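Local coordinates for polyketide biosynthesis 3-hydroxy-3-methylglutaryl-ACP synthase PksG (Bacillus subtilis, PDB 4YXT), which catalyses the aldol condensation of an acetyl group carried by an acyl carrier protein with a beta-ketothioester polyketide intermediate during bacillaene synthesis, at residues L129-P134 with V177-E182. The protein carries 1 engineered substitution. Residues are numbered along the deposited sequence; the frame is centred on the assembly and turned at random.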
loop_
_atom_site.group_PDB
_atom_site.type_symbol
_atom_site.label_atom_id
_atom_site.label_comp_id
_atom_site.label_asym_id
_atom_site.label_seq_id
_atom_site.Cartn_x
_atom_site.Cartn_y
_atom_site.Cartn_z
ATOM N N LEU A 129 4.129 1.540 18.464
ATOM C CA LEU A 129 3.427 1.007 19.611
ATOM C C LEU A 129 3.621 -0.492 19.804
ATOM O O LEU A 129 3.561 -0.970 20.927
ATOM C CB LEU A 129 1.920 1.268 19.520
ATOM C CG LEU A 129 1.541 2.724 19.634
ATOM C CD1 LEU A 129 0.048 2.836 19.426
ATOM C CD2 LEU A 129 1.987 3.294 20.984
ATOM N N SER A 130 3.853 -1.236 18.737
ATOM C CA SER A 130 4.012 -2.688 18.861
ATOM C C SER A 130 5.302 -3.094 19.591
ATOM O O SER A 130 5.412 -4.204 20.070
ATOM C CB SER A 130 4.036 -3.349 17.503
ATOM O OG SER A 130 5.297 -3.128 16.915
ATOM N N GLN A 131 6.306 -2.223 19.583
ATOM C CA GLN A 131 7.571 -2.468 20.237
ATOM C C GLN A 131 8.174 -3.754 19.722
ATOM O O GLN A 131 8.868 -4.434 20.446
ATOM C CB GLN A 131 7.433 -2.453 21.786
ATOM C CG GLN A 131 7.223 -1.019 22.356
ATOM C CD GLN A 131 8.438 -0.119 22.101
ATOM O OE1 GLN A 131 9.413 -0.206 22.821
ATOM N NE2 GLN A 131 8.410 0.691 21.006
ATOM N N THR A 132 7.985 -4.020 18.431
ATOM C CA THR A 132 8.624 -5.143 17.778
ATOM C C THR A 132 10.069 -4.795 17.469
ATOM O O THR A 132 10.860 -5.676 17.235
ATOM C CB THR A 132 7.887 -5.559 16.479
ATOM O OG1 THR A 132 7.480 -4.401 15.756
ATOM C CG2 THR A 132 6.643 -6.340 16.833
ATOM N N SER A 133 10.411 -3.506 17.479
ATOM C CA SER A 133 11.763 -3.060 17.235
ATOM C C SER A 133 12.012 -1.813 18.106
ATOM O O SER A 133 11.962 -0.695 17.605
ATOM C CB SER A 133 11.896 -2.739 15.742
ATOM O OG SER A 133 13.251 -2.555 15.322
ATOM N N PRO A 134 12.255 -2.008 19.426
ATOM C CA PRO A 134 12.442 -0.888 20.383
ATOM C C PRO A 134 13.436 0.116 19.906
ATOM O O PRO A 134 14.483 -0.259 19.449
ATOM C CB PRO A 134 12.999 -1.579 21.648
ATOM C CG PRO A 134 12.450 -2.986 21.548
ATOM C CD PRO A 134 12.416 -3.328 20.077
ATOM N N VAL A 177 8.247 9.251 12.211
ATOM C CA VAL A 177 7.392 8.753 13.240
ATOM C C VAL A 177 8.293 7.969 14.192
ATOM O O VAL A 177 9.184 7.177 13.768
ATOM C CB VAL A 177 6.268 7.864 12.652
ATOM C CG1 VAL A 177 5.368 7.305 13.725
ATOM C CG2 VAL A 177 5.438 8.631 11.613
ATOM N N GLY A 178 8.085 8.207 15.480
ATOM C CA GLY A 178 9.002 7.704 16.486
ATOM C C GLY A 178 8.485 7.717 17.899
ATOM O O GLY A 178 7.313 8.037 18.152
ATOM N N GLU A 179 9.371 7.368 18.829
ATOM C CA GLU A 179 8.980 7.245 20.222
ATOM C C GLU A 179 9.058 8.556 21.007
ATOM O O GLU A 179 8.560 8.617 22.098
ATOM C CB GLU A 179 9.795 6.123 20.884
ATOM C CG GLU A 179 9.673 4.766 20.168
ATOM C CD GLU A 179 10.580 3.718 20.778
ATOM O OE1 GLU A 179 11.358 4.105 21.679
ATOM O OE2 GLU A 179 10.521 2.524 20.393
ATOM N N ASN A 180 9.605 9.620 20.435
ATOM C CA ASN A 180 9.586 10.948 21.092
ATOM C C ASN A 180 8.849 12.026 20.304
ATOM O O ASN A 180 9.464 12.954 19.820
ATOM C CB ASN A 180 11.018 11.448 21.380
ATOM C CG ASN A 180 11.013 12.746 22.173
ATOM O OD1 ASN A 180 10.075 13.005 22.976
ATOM N ND2 ASN A 180 12.033 13.593 21.946
ATOM N N PRO A 181 7.520 11.922 20.202
ATOM C CA PRO A 181 6.756 12.711 19.244
ATOM C C PRO A 181 6.352 14.134 19.749
ATOM O O PRO A 181 5.183 14.394 20.113
ATOM C CB PRO A 181 5.536 11.812 19.034
ATOM C CG PRO A 181 5.294 11.271 20.402
ATOM C CD PRO A 181 6.658 10.928 20.878
ATOM N N GLU A 182 7.291 15.072 19.705
ATOM C CA GLU A 182 6.977 16.458 20.139
ATOM C C GLU A 182 6.076 17.196 19.180
ATOM O O GLU A 182 5.316 18.061 19.584
ATOM C CB GLU A 182 8.255 17.282 20.305
ATOM C CG GLU A 182 9.236 16.701 21.300
ATOM C CD GLU A 182 8.884 16.950 22.763
ATOM O OE1 GLU A 182 7.945 17.734 23.075
ATOM O OE2 GLU A 182 9.593 16.354 23.611
#
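Gln131 and Glu179 meet by their polar ends at the periphery of the N-terminal thiolase-fold half of the enzyme, where the loop leaving helix 116-130 faces the end of strand 170-178. Strand 137-145, which follows that loop, pairs with strand 170-178 in the central sheet, through Val177 and Ala138 among others, and the contact lies just beyond this end of the pair, where one segment leads into its strand and the other leaves it.

A single hydrogen bond crosses between 129-134 and 177-182. Gln131 NE2 donates to Glu179 OE2 over 2.9 Å, nearly straight at 170° at the hydrogen. The acceptor lies in the amide plane of Gln131, yet the donor sits above the carboxylate, 52° out of its plane. Glu179 reaches out almost straight from its CB (chi2 175°), while Gln131 turns at its CB-CG bond and swings the amide round to meet it. Both ends have second partners. The backbone N of Gly135 also donates to Glu179 OE2, and Gln131 NE2 also donates to the carbonyl O of Ile128, so the amide links the last turn of the helix to Glu179.

Van der Waals contact is slight, with 92 Å² buried in all; Pro134 C approaches Glu179 OE2 to 3.8 Å, and the Glu179 side chain also touches Ile128 of helix 116-130 and Val2.

Within the loop, Gln131 takes a positive phi as the chain leaves the helix. Ser133 OG bonds to Glu75 and to Arg234 of the second subunit, which places the loop at the dimer interface. Ser130 forms an ST turn over the helix exit: its OG accepts from Thr132 N at 3.2 Å and also from Thr132 OG1 at 2.8 Å.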